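Local coordinates for protein acetyltransferase (Vibrio fischeri, PDB 3JVN) that is a GNAT-family enzyme that probably transfers acyl groups, most likely acetyl from acetyl-CoA, to a so far unidentified acceptor, at residues M111-E114 and Q115-D119. Sequence-based numbering, arbitrary orientation.
Sequences MRIE and QELKD. With SO4 (sulfate ion), chain B.
Gln115 sets its amide oxygen over one face of the Arg112 guanidinium, above its centre, with OE1 3.6 Å from Arg112 CZ and the two planes turned 47° apart. Its backbone N makes weak hydrogen bonds to the carbonyl oxygens of Met111 and Arg112. Glu116 meets the same guanidinium at its edge: CG lies 3.2 Å from Arg112 NH1, while the carboxylate is turned 71° to the guanidinium plane. The Arg112 chain starts with CG anti to its own N (chi1 -177°) and bends at chi2, which carries the guanidinium toward the C-terminal end of the helix. Arg112 NE and NH2 both hydrogen-bond a sulfate, NH2 lying 2.6 Å from sulfate O2; the ion, probably from the crystallisation liquor, also accepts a hydrogen bond from the backbone N of Arg7. Helix 105-118 is the crossover of a beta-alpha-beta unit between parallel strands 86-96 and 124-127 of the GNAT sheet. Leu117 belongs to its buried side: N hydrogen-bonds Ile113 O at 3.0 Å, and CD2 approaches Ile113 CG1 at 4.3 Å, both side chains packing on strands 67-79 and 86-96. Lys118 runs alongside Glu114, NZ staying 4.5 Å from Glu114 OE2, too far for a salt bridge.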
loop_
_atom_site.group_PDB
_atom_site.type_symbol
_atom_site.label_atom_id
_atom_site.label_comp_id
_atom_site.label_asym_id
_atom_site.label_seq_id
_atom_site.Cartn_x
_atom_site.Cartn_y
_atom_site.Cartn_z
HETATM N N MSE A 111 18.350 8.140 -2.360
HETATM C CA MSE A 111 18.197 9.487 -1.824
HETATM C C MSE A 111 17.485 10.383 -2.829
HETATM O O MSE A 111 16.635 11.205 -2.470
HETATM C CB MSE A 111 19.575 10.079 -1.507
HETATM C CG MSE A 111 19.690 10.722 -0.125
HETATM SE SE MSE A 111 19.567 9.428 1.332
HETATM C CE MSE A 111 17.654 9.497 1.651
ATOM N N ARG A 112 17.853 10.224 -4.095
ATOM C CA ARG A 112 17.263 11.012 -5.161
ATOM C C ARG A 112 15.787 10.649 -5.364
ATOM O O ARG A 112 14.913 11.515 -5.286
ATOM C CB ARG A 112 18.033 10.786 -6.466
ATOM C CG ARG A 112 17.537 11.633 -7.628
ATOM C CD ARG A 112 17.855 13.114 -7.420
ATOM N NE ARG A 112 17.222 13.977 -8.418
ATOM C CZ ARG A 112 15.903 14.084 -8.585
ATOM N NH1 ARG A 112 15.065 13.384 -7.822
ATOM N NH2 ARG A 112 15.419 14.895 -9.515
ATOM N N ILE A 113 15.502 9.373 -5.609
ATOM C CA ILE A 113 14.124 8.972 -5.837
ATOM C C ILE A 113 13.172 9.384 -4.708
ATOM O O ILE A 113 12.013 9.736 -4.968
ATOM C CB ILE A 113 14.006 7.445 -6.116
ATOM C CG1 ILE A 113 12.564 7.125 -6.543
ATOM C CG2 ILE A 113 14.427 6.631 -4.900
ATOM C CD1 ILE A 113 12.403 5.807 -7.305
ATOM N N GLU A 114 13.655 9.352 -3.465
ATOM C CA GLU A 114 12.835 9.740 -2.318
ATOM C C GLU A 114 12.603 11.254 -2.325
ATOM O O GLU A 114 11.588 11.737 -1.836
ATOM C CB GLU A 114 13.515 9.346 -1.006
ATOM C CG GLU A 114 13.762 7.857 -0.815
ATOM C CD GLU A 114 14.497 7.555 0.490
ATOM O OE1 GLU A 114 14.872 6.384 0.719
ATOM O OE2 GLU A 114 14.703 8.496 1.286
ATOM N N GLN A 115 13.545 12.003 -2.879
ATOM C CA GLN A 115 13.389 13.444 -2.937
ATOM C C GLN A 115 12.139 13.761 -3.744
ATOM O O GLN A 115 11.252 14.465 -3.269
ATOM C CB GLN A 115 14.608 14.073 -3.595
ATOM C CG GLN A 115 14.632 15.585 -3.561
ATOM C CD GLN A 115 15.754 16.139 -4.423
ATOM O OE1 GLN A 115 15.677 16.102 -5.652
ATOM N NE2 GLN A 115 16.810 16.639 -3.783
ATOM N N GLU A 116 12.077 13.237 -4.966
ATOM C CA GLU A 116 10.930 13.449 -5.845
ATOM C C GLU A 116 9.661 12.845 -5.254
ATOM O O GLU A 116 8.568 13.399 -5.389
ATOM C CB GLU A 116 11.201 12.839 -7.216
ATOM C CG GLU A 116 11.889 13.796 -8.172
ATOM C CD GLU A 116 10.922 14.763 -8.824
ATOM O OE1 GLU A 116 10.145 14.327 -9.700
ATOM O OE2 GLU A 116 10.927 15.955 -8.450
ATOM N N LEU A 117 9.813 11.701 -4.600
ATOM C CA LEU A 117 8.687 11.032 -3.975
ATOM C C LEU A 117 8.083 11.903 -2.884
ATOM O O LEU A 117 6.884 12.173 -2.894
ATOM C CB LEU A 117 9.154 9.712 -3.382
ATOM C CG LEU A 117 8.507 8.500 -4.043
ATOM C CD1 LEU A 117 8.387 8.715 -5.558
ATOM C CD2 LEU A 117 9.339 7.267 -3.731
ATOM N N LYS A 118 8.933 12.326 -1.947
ATOM C CA LYS A 118 8.538 13.163 -0.824
ATOM C C LYS A 118 7.832 14.432 -1.259
ATOM O O LYS A 118 6.778 14.784 -0.718
ATOM C CB LYS A 118 9.756 13.558 0.014
ATOM C CG LYS A 118 10.003 12.681 1.245
ATOM C CD LYS A 118 10.921 11.490 0.965
ATOM C CE LYS A 118 12.396 11.898 0.958
ATOM N NZ LYS A 118 12.842 12.433 2.283
ATOM N N ASP A 119 8.405 15.138 -2.227
ATOM C CA ASP A 119 7.760 16.362 -2.654
ATOM C C ASP A 119 6.533 16.114 -3.536
ATOM O O ASP A 119 5.872 17.055 -3.957
ATOM C CB ASP A 119 8.791 17.311 -3.295
ATOM C CG ASP A 119 9.401 16.753 -4.543
ATOM O OD1 ASP A 119 10.480 17.238 -4.945
ATOM O OD2 ASP A 119 8.791 15.835 -5.125
HETATM S S SO4 B . 18.054 15.983 -11.644
HETATM O O1 SO4 B . 18.015 15.401 -13.005
HETATM O O2 SO4 B . 16.689 16.357 -11.235
HETATM O O3 SO4 B . 18.895 17.195 -11.661
HETATM O O4 SO4 B . 18.620 15.001 -10.689
#